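182aa long hypothetical protein (Pyrococcus horikoshii, PDB 2GAN) is of unknown function but probably an acetyltransferase of the GNAT family, which as a rule transfers acetyl groups from acetyl-coenzyme A. Local coordinates at residues A[64-69]-A[108-113]; A[80-85]-A[125-130]. All coordinates share one frame; numbering follows the deposited sequence.

Contact 1. Residues A[64-69]-A[108-113]. With SO4 (sulfate ion), chain D.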
ATOM      1  N   GLN A  64      22.818  -9.528 -15.066  1.00 28.00           N
ATOM      2  CA  GLN A  64      22.905 -10.871 -14.499  1.00 29.15           C
ATOM      3  C   GLN A  64      21.599 -11.483 -13.997  1.00 29.09           C
ATOM      4  O   GLN A  64      21.163 -12.518 -14.490  1.00 32.85           O
ATOM      5  CB  GLN A  64      23.899 -10.860 -13.345  1.00 29.39           C
ATOM      6  CG  GLN A  64      25.174 -10.112 -13.661  1.00 33.15           C
ATOM      7  CD  GLN A  64      26.049 -10.849 -14.651  1.00 34.64           C
ATOM      8  OE1 GLN A  64      26.830 -10.240 -15.382  1.00 38.32           O
ATOM      9  NE2 GLN A  64      25.933 -12.169 -14.671  1.00 33.93           N
ATOM     10  N   GLU A  65      20.985 -10.844 -13.009  1.00 26.88           N
ATOM     11  CA  GLU A  65      19.766 -11.355 -12.402  1.00 26.65           C
ATOM     12  C   GLU A  65      18.627 -11.773 -13.331  1.00 25.04           C
ATOM     13  O   GLU A  65      18.189 -12.917 -13.289  1.00 24.42           O
ATOM     14  CB  GLU A  65      19.262 -10.352 -11.355  1.00 27.58           C
ATOM     15  CG  GLU A  65      17.997 -10.777 -10.618  1.00 30.63           C
ATOM     16  CD  GLU A  65      17.857 -10.092  -9.269  1.00 33.01           C
ATOM     17  OE1 GLU A  65      16.713  -9.881  -8.811  1.00 30.79           O
ATOM     18  OE2 GLU A  65      18.902  -9.778  -8.654  1.00 35.03           O
ATOM     19  N   PHE A  66      18.148 -10.868 -14.173  1.00 26.49           N
ATOM     20  CA  PHE A  66      17.035 -11.188 -15.075  1.00 27.07           C
ATOM     21  C   PHE A  66      17.375 -12.225 -16.155  1.00 27.27           C
ATOM     22  O   PHE A  66      18.364 -12.085 -16.877  1.00 27.03           O
ATOM     23  CB  PHE A  66      16.525  -9.902 -15.738  1.00 27.01           C
ATOM     24  CG  PHE A  66      15.978  -8.885 -14.764  1.00 27.02           C
ATOM     25  CD1 PHE A  66      15.735  -7.577 -15.175  1.00 27.12           C
ATOM     26  CD2 PHE A  66      15.697  -9.234 -13.441  1.00 26.32           C
ATOM     27  CE1 PHE A  66      15.227  -6.627 -14.288  1.00 25.16           C
ATOM     28  CE2 PHE A  66      15.185  -8.291 -12.543  1.00 26.05           C
ATOM     29  CZ  PHE A  66      14.950  -6.988 -12.969  1.00 25.61           C
ATOM     30  N   ASP A  67      16.560 -13.271 -16.263  1.00 26.48           N
ATOM     31  CA  ASP A  67      16.786 -14.300 -17.281  1.00 24.82           C
ATOM     32  C   ASP A  67      15.965 -13.952 -18.527  1.00 25.71           C
ATOM     33  O   ASP A  67      16.335 -14.304 -19.652  1.00 22.80           O
ATOM     34  CB  ASP A  67      16.404 -15.686 -16.745  1.00 24.97           C
ATOM     35  CG  ASP A  67      17.361 -16.180 -15.661  1.00 27.10           C
ATOM     36  OD1 ASP A  67      18.597 -16.110 -15.866  1.00 28.46           O
ATOM     37  OD2 ASP A  67      16.883 -16.643 -14.606  1.00 25.62           O
ATOM     38  N   GLU A  68      14.848 -13.254 -18.307  1.00 23.69           N
ATOM     39  CA  GLU A  68      13.970 -12.795 -19.375  1.00 22.13           C
ATOM     40  C   GLU A  68      13.285 -11.514 -18.924  1.00 21.60           C
ATOM     41  O   GLU A  68      12.752 -11.444 -17.814  1.00 21.89           O
ATOM     42  CB  GLU A  68      12.918 -13.851 -19.712  1.00 22.46           C
ATOM     43  CG  GLU A  68      13.506 -15.141 -20.226  1.00 22.06           C
ATOM     44  CD  GLU A  68      12.454 -16.127 -20.714  1.00 24.08           C
ATOM     45  OE1 GLU A  68      12.847 -17.225 -21.151  1.00 28.16           O
ATOM     46  OE2 GLU A  68      11.246 -15.819 -20.666  1.00 22.66           O
ATOM     47  N   LEU A  69      13.326 -10.494 -19.777  1.00 19.83           N
ATOM     48  CA  LEU A  69      12.697  -9.211 -19.482  1.00 19.39           C
ATOM     49  C   LEU A  69      11.612  -8.934 -20.514  1.00 18.10           C
ATOM     50  O   LEU A  69      11.859  -8.965 -21.716  1.00 16.81           O
ATOM     51  CB  LEU A  69      13.723  -8.073 -19.524  1.00 20.80           C
ATOM     52  CG  LEU A  69      13.111  -6.661 -19.455  1.00 21.47           C
ATOM     53  CD1 LEU A  69      12.369  -6.504 -18.130  1.00 20.43           C
ATOM     54  CD2 LEU A  69      14.193  -5.597 -19.586  1.00 22.01           C
ATOM     55  N   LEU A 108      10.738 -17.091 -10.435  1.00 21.19           N
ATOM     56  CA  LEU A 108      10.586 -15.771  -9.829  1.00 19.54           C
ATOM     57  C   LEU A 108      10.088 -14.685 -10.779  1.00 19.68           C
ATOM     58  O   LEU A 108      10.573 -14.553 -11.899  1.00 16.14           O
ATOM     59  CB  LEU A 108      11.927 -15.321  -9.240  1.00 19.83           C
ATOM     60  CG  LEU A 108      12.388 -15.786  -7.862  1.00 19.64           C
ATOM     61  CD1 LEU A 108      11.836 -17.140  -7.522  1.00 16.72           C
ATOM     62  CD2 LEU A 108      13.902 -15.776  -7.822  1.00 17.88           C
ATOM     63  N   ILE A 109       9.109 -13.914 -10.316  1.00 18.54           N
ATOM     64  CA  ILE A 109       8.575 -12.800 -11.083  1.00 18.01           C
ATOM     65  C   ILE A 109       8.928 -11.553 -10.291  1.00 18.13           C
ATOM     66  O   ILE A 109       8.778 -11.530  -9.073  1.00 19.38           O
ATOM     67  CB  ILE A 109       7.039 -12.883 -11.224  1.00 20.18           C
ATOM     68  CG1 ILE A 109       6.678 -13.958 -12.262  1.00 19.99           C
ATOM     69  CG2 ILE A 109       6.469 -11.505 -11.604  1.00 18.49           C
ATOM     70  CD1 ILE A 109       5.190 -14.241 -12.390  1.00 22.08           C
ATOM     71  N   GLU A 110       9.418 -10.528 -10.974  1.00 17.89           N
ATOM     72  CA  GLU A 110       9.778  -9.283 -10.312  1.00 18.90           C
ATOM     73  C   GLU A 110       9.857  -8.173 -11.347  1.00 17.65           C
ATOM     74  O   GLU A 110       9.546  -8.389 -12.527  1.00 16.25           O
ATOM     75  CB  GLU A 110      11.116  -9.439  -9.560  1.00 22.95           C
ATOM     76  CG  GLU A 110      12.313  -9.883 -10.393  1.00 27.36           C
ATOM     77  CD  GLU A 110      13.503 -10.360  -9.535  1.00 31.82           C
ATOM     78  OE1 GLU A 110      14.635 -10.395 -10.054  1.00 32.33           O
ATOM     79  OE2 GLU A 110      13.314 -10.711  -8.350  1.00 34.02           O
ATOM     80  N   PHE A 111      10.238  -6.975 -10.910  1.00 17.10           N
ATOM     81  CA  PHE A 111      10.357  -5.849 -11.832  1.00 17.11           C
ATOM     82  C   PHE A 111       9.038  -5.676 -12.589  1.00 15.28           C
ATOM     83  O   PHE A 111       9.030  -5.411 -13.792  1.00 14.90           O
ATOM     84  CB  PHE A 111      11.498  -6.135 -12.809  1.00 15.76           C
ATOM     85  CG  PHE A 111      12.096  -4.911 -13.425  1.00 15.76           C
ATOM     86  CD1 PHE A 111      11.994  -4.687 -14.790  1.00 19.90           C
ATOM     87  CD2 PHE A 111      12.831  -4.020 -12.651  1.00 18.74           C
ATOM     88  CE1 PHE A 111      12.625  -3.596 -15.383  1.00 22.15           C
ATOM     89  CE2 PHE A 111      13.466  -2.928 -13.229  1.00 16.77           C
ATOM     90  CZ  PHE A 111      13.368  -2.715 -14.594  1.00 19.16           C
ATOM     91  N   PHE A 112       7.933  -5.842 -11.861  1.00 16.29           N
ATOM     92  CA  PHE A 112       6.581  -5.736 -12.408  1.00 16.68           C
ATOM     93  C   PHE A 112       6.017  -4.358 -12.115  1.00 16.04           C
ATOM     94  O   PHE A 112       5.670  -4.062 -10.982  1.00 15.24           O
ATOM     95  CB  PHE A 112       5.672  -6.777 -11.748  1.00 16.99           C
ATOM     96  CG  PHE A 112       4.226  -6.709 -12.184  1.00 16.53           C
ATOM     97  CD1 PHE A 112       3.207  -7.043 -11.290  1.00 20.07           C
ATOM     98  CD2 PHE A 112       3.879  -6.356 -13.480  1.00 18.14           C
ATOM     99  CE1 PHE A 112       1.864  -7.028 -11.678  1.00 19.60           C
ATOM    100  CE2 PHE A 112       2.534  -6.337 -13.883  1.00 21.86           C
ATOM    101  CZ  PHE A 112       1.528  -6.674 -12.975  1.00 18.72           C
ATOM    102  N   VAL A 113       5.905  -3.520 -13.135  1.00 18.29           N
ATOM    103  CA  VAL A 113       5.375  -2.196 -12.910  1.00 20.57           C
ATOM    104  C   VAL A 113       4.592  -1.706 -14.104  1.00 20.33           C
ATOM    105  O   VAL A 113       4.617  -2.318 -15.169  1.00 22.36           O
ATOM    106  CB  VAL A 113       6.511  -1.197 -12.600  1.00 20.28           C
ATOM    107  CG1 VAL A 113       6.990  -0.537 -13.888  1.00 21.93           C
ATOM    108  CG2 VAL A 113       6.032  -0.183 -11.590  1.00 26.50           C
TER
HETATM  109  S   SO4 D1202      11.352  -5.719  -7.582  1.00 47.81           S
HETATM  110  O1  SO4 D1202      10.323  -4.732  -7.965  1.00 47.31           O
HETATM  111  O2  SO4 D1202      10.738  -6.823  -6.811  1.00 46.08           O
HETATM  112  O3  SO4 D1202      12.365  -5.042  -6.753  1.00 49.72           O
HETATM  113  O4  SO4 D1202      11.977  -6.274  -8.792  1.00 45.96           O
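The Phe66 ring meets Glu110 through its CE2 edge and Phe111 through CE1 and CZ. The apolar part is the pair of phenylalanines: their centroids are 5.0 Å apart and the planes are inclined at 54°. Phe66 CE1 sits over one face of the Phe111 ring, towards its rim, 3.7 Å from Phe111 CG, while Phe66 CZ is 3.6 Å from Phe111 CB. Leu69 CD1 adds a methyl contact 3.8 Å from Phe111 CD1. Phe111 has a positive phi (54°) in strand 106-114, consistent with the beta bulge of the fourth strand in GNAT folds, where acetyl-coenzyme A binds in relatives. Leu17 and Met21 of helix 14-27 also pack on its side chain. An alanine at Phe111 would probably leave Leu69 CD1 without its aromatic partner and open a gap beside Phe66. Among polar groups, Glu65, its CG anti to the backbone N and its chain extended beyond, brings OE1 within 2.5 Å of Glu110 OE1, the carboxylate planes turned 45° apart. Glu110 OE1 also lies in the plane of the Phe66 ring, 3.3 Å from Phe66 CE2. The Phe111 backbone N donates a 2.8 Å hydrogen bond to O4 of a sulfate, which Arg61 also binds.

Contact 2. Residues A[80-85]-A[125-130]. With SO4 (sulfate ion), chain C.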
ATOM      1  N   GLY A  80       5.366  -0.483 -19.445  1.00 20.23           N
ATOM      2  CA  GLY A  80       5.124  -1.570 -18.511  1.00 18.44           C
ATOM      3  C   GLY A  80       6.273  -2.558 -18.557  1.00 18.60           C
ATOM      4  O   GLY A  80       6.862  -2.764 -19.611  1.00 19.78           O
ATOM      5  N   THR A  81       6.606  -3.172 -17.428  1.00 18.96           N
ATOM      6  CA  THR A  81       7.709  -4.138 -17.406  1.00 20.52           C
ATOM      7  C   THR A  81       7.413  -5.321 -16.502  1.00 20.83           C
ATOM      8  O   THR A  81       6.589  -5.232 -15.590  1.00 20.45           O
ATOM      9  CB  THR A  81       9.011  -3.532 -16.835  1.00 19.12           C
ATOM     10  OG1 THR A  81       8.846  -3.352 -15.419  1.00 21.30           O
ATOM     11  CG2 THR A  81       9.331  -2.214 -17.478  1.00 15.14           C
ATOM     12  N   ILE A  82       8.114  -6.422 -16.761  1.00 20.12           N
ATOM     13  CA  ILE A  82       8.007  -7.622 -15.947  1.00 20.10           C
ATOM     14  C   ILE A  82       9.180  -8.544 -16.298  1.00 21.26           C
ATOM     15  O   ILE A  82       9.482  -8.777 -17.470  1.00 19.78           O
ATOM     16  CB  ILE A  82       6.652  -8.343 -16.147  1.00 18.59           C
ATOM     17  CG1 ILE A  82       6.422  -9.308 -14.976  1.00 20.05           C
ATOM     18  CG2 ILE A  82       6.623  -9.063 -17.488  1.00 15.14           C
ATOM     19  CD1 ILE A  82       4.985  -9.848 -14.863  1.00 24.11           C
ATOM     20  N   ALA A  83       9.839  -9.045 -15.261  1.00 21.98           N
ATOM     21  CA  ALA A  83      11.012  -9.891 -15.400  1.00 22.87           C
ATOM     22  C   ALA A  83      10.850 -11.271 -14.790  1.00 21.52           C
ATOM     23  O   ALA A  83      10.155 -11.444 -13.788  1.00 21.94           O
ATOM     24  CB  ALA A  83      12.215  -9.195 -14.753  1.00 22.54           C
ATOM     25  N   LEU A  84      11.514 -12.253 -15.390  1.00 21.07           N
ATOM     26  CA  LEU A  84      11.473 -13.624 -14.891  1.00 20.23           C
ATOM     27  C   LEU A  84      12.860 -14.109 -14.514  1.00 20.86           C
ATOM     28  O   LEU A  84      13.831 -13.865 -15.239  1.00 22.01           O
ATOM     29  CB  LEU A  84      10.928 -14.553 -15.959  1.00 19.73           C
ATOM     30  CG  LEU A  84       9.575 -14.095 -16.488  1.00 22.65           C
ATOM     31  CD1 LEU A  84       9.123 -15.061 -17.578  1.00 23.10           C
ATOM     32  CD2 LEU A  84       8.573 -14.024 -15.342  1.00 19.09           C
ATOM     33  N   VAL A  85      12.949 -14.794 -13.380  1.00 19.64           N
ATOM     34  CA  VAL A  85      14.207 -15.357 -12.924  1.00 21.06           C
ATOM     35  C   VAL A  85      13.943 -16.824 -12.651  1.00 21.45           C
ATOM     36  O   VAL A  85      13.102 -17.161 -11.818  1.00 22.16           O
ATOM     37  CB  VAL A  85      14.737 -14.681 -11.630  1.00 20.79           C
ATOM     38  CG1 VAL A  85      15.989 -15.395 -11.151  1.00 18.80           C
ATOM     39  CG2 VAL A  85      15.069 -13.213 -11.909  1.00 16.65           C
ATOM     40  N   SER A 125      -2.483  -6.656 -15.945  1.00 20.76           N
ATOM     41  CA  SER A 125      -3.076  -7.984 -16.073  1.00 21.94           C
ATOM     42  C   SER A 125      -2.437  -8.768 -17.217  1.00 21.80           C
ATOM     43  O   SER A 125      -2.142  -9.952 -17.069  1.00 23.43           O
ATOM     44  CB  SER A 125      -4.587  -7.876 -16.318  1.00 21.36           C
ATOM     45  OG  SER A 125      -5.227  -7.193 -15.250  1.00 24.63           O
ATOM     46  N   THR A 126      -2.230  -8.094 -18.346  1.00 21.28           N
ATOM     47  CA  THR A 126      -1.644  -8.703 -19.538  1.00 21.31           C
ATOM     48  C   THR A 126      -0.218  -9.148 -19.273  1.00 22.33           C
ATOM     49  O   THR A 126       0.188 -10.252 -19.655  1.00 23.60           O
ATOM     50  CB  THR A 126      -1.637  -7.702 -20.719  1.00 21.73           C
ATOM     51  OG1 THR A 126      -2.982  -7.458 -21.143  1.00 22.03           O
ATOM     52  CG2 THR A 126      -0.820  -8.238 -21.890  1.00 19.64           C
ATOM     53  N   LEU A 127       0.554  -8.276 -18.635  1.00 21.57           N
ATOM     54  CA  LEU A 127       1.927  -8.612 -18.320  1.00 21.45           C
ATOM     55  C   LEU A 127       1.967  -9.804 -17.369  1.00 20.84           C
ATOM     56  O   LEU A 127       2.545 -10.840 -17.699  1.00 21.29           O
ATOM     57  CB  LEU A 127       2.646  -7.403 -17.708  1.00 22.91           C
ATOM     58  CG  LEU A 127       3.062  -6.320 -18.715  1.00 23.89           C
ATOM     59  CD1 LEU A 127       3.681  -5.140 -17.987  1.00 25.34           C
ATOM     60  CD2 LEU A 127       4.067  -6.914 -19.701  1.00 23.94           C
ATOM     61  N   LEU A 128       1.324  -9.676 -16.210  1.00 19.48           N
ATOM     62  CA  LEU A 128       1.318 -10.746 -15.212  1.00 21.20           C
ATOM     63  C   LEU A 128       0.871 -12.084 -15.809  1.00 24.16           C
ATOM     64  O   LEU A 128       1.548 -13.102 -15.637  1.00 22.55           O
ATOM     65  CB  LEU A 128       0.424 -10.365 -14.026  1.00 21.20           C
ATOM     66  CG  LEU A 128       0.514 -11.220 -12.755  1.00 21.84           C
ATOM     67  CD1 LEU A 128       1.965 -11.312 -12.272  1.00 21.74           C
ATOM     68  CD2 LEU A 128      -0.363 -10.604 -11.676  1.00 20.65           C
ATOM     69  N   GLU A 129      -0.259 -12.080 -16.515  1.00 24.70           N
ATOM     70  CA  GLU A 129      -0.761 -13.296 -17.147  1.00 27.11           C
ATOM     71  C   GLU A 129       0.304 -13.887 -18.063  1.00 26.17           C
ATOM     72  O   GLU A 129       0.557 -15.090 -18.050  1.00 26.87           O
ATOM     73  CB  GLU A 129      -2.025 -12.997 -17.961  1.00 29.58           C
ATOM     74  CG  GLU A 129      -2.461 -14.154 -18.859  1.00 37.59           C
ATOM     75  CD  GLU A 129      -3.681 -13.823 -19.708  1.00 43.25           C
ATOM     76  OE1 GLU A 129      -3.639 -12.812 -20.456  1.00 44.66           O
ATOM     77  OE2 GLU A 129      -4.678 -14.583 -19.628  1.00 44.93           O
ATOM     78  N   PHE A 130       0.927 -13.041 -18.871  1.00 25.42           N
ATOM     79  CA  PHE A 130       1.967 -13.523 -19.772  1.00 26.46           C
ATOM     80  C   PHE A 130       3.109 -14.163 -18.976  1.00 25.89           C
ATOM     81  O   PHE A 130       3.570 -15.246 -19.312  1.00 26.02           O
ATOM     82  CB  PHE A 130       2.505 -12.370 -20.621  1.00 26.40           C
ATOM     83  CG  PHE A 130       3.520 -12.787 -21.643  1.00 28.54           C
ATOM     84  CD1 PHE A 130       4.858 -12.917 -21.299  1.00 28.54           C
ATOM     85  CD2 PHE A 130       3.136 -13.059 -22.952  1.00 28.74           C
ATOM     86  CE1 PHE A 130       5.805 -13.303 -22.247  1.00 30.27           C
ATOM     87  CE2 PHE A 130       4.075 -13.447 -23.907  1.00 29.64           C
ATOM     88  CZ  PHE A 130       5.414 -13.570 -23.549  1.00 29.71           C
TER
HETATM   89  S   SO4 C1201      -4.279  -3.359 -14.751  1.00 24.69           S
HETATM   90  O1  SO4 C1201      -5.272  -2.311 -15.038  1.00 30.26           O
HETATM   91  O2  SO4 C1201      -4.451  -3.812 -13.367  1.00 26.63           O
HETATM   92  O3  SO4 C1201      -2.924  -2.803 -14.932  1.00 29.61           O
HETATM   93  O4  SO4 C1201      -4.453  -4.494 -15.661  1.00 25.77           O
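Apolar packing of a helix on a beta-sheet joins residues 80-85 of strand 78-85 to residues 125-130 of helix 123-137 in the core of the GNAT fold. The helix belongs to the right-handed beta-alpha-beta crossover between the parallel strands 106-114 and 141-146, and lies over strand 78-85, the antiparallel neighbour of strand 106-114. The two short segments run nearly parallel, their axes 14° apart in direction and 8.7 Å apart at closest approach.

Leu127 is the principal helix residue here. Its CG stands anti to the carbonyl carbon (chi1 -77°). Beyond it, CD1 settles on the Gly80-Thr81 peptide link, 3.6 Å from Thr81 N. Gly80 makes room for this: a beta carbon there would come too near Leu127 CD1. The other branch, Leu127 CD2, meets Ile82 CG2 at 4.0 Å as the two side chains pass alongside one another, pointing opposite ways.

The longer arm of Ile82, with CG1 anti to the backbone N, reaches the helix backbone, where CD1 is 3.8 Å from Leu128 CA and also touches Leu127 O. Leu128 starts away from the strand, yet its CD1 comes within 4.2 Å of Ile82 CD1. Further along, Ala131 packs against Ile82 and Leu84, and Phe130 makes an edge-to-face contact with Tyr70 of the adjoining strand.

A sulfate sits at the start of the helix, bound also by the backbone N-H groups of Gly122 and Gly124 and by Tyr156 OH of the second subunit. GNAT relatives hold the pyrophosphate of coenzyme A in such a loop and helix start, and the sulfate probably marks that place. Ser125 grips one sulfate oxygen, O4, twice: through its backbone N at 2.9 Å and through OG at 2.8 Å.

Contacts 1 and 2 lie 9 Å apart, centre to centre, and share the central sheet: strand 78-85 of contact 2 runs between strands 68-74 and 106-114 of contact 1. Thr81, whose side chain leaves the strand on the side away from the helix, has its OG1 2.6 Å from Phe111 O, a probable hydrogen bond, and Leu108 N probably bonds Val85 O at 2.7 Å. Val85 CG2 also packs 3.4 Å from Glu110 OE1. Each contact has a sulfate beside it. One is at the bulged strand and the other at the helix start, positions consistent with two separate parts of a coenzyme A groove as in GNAT relatives.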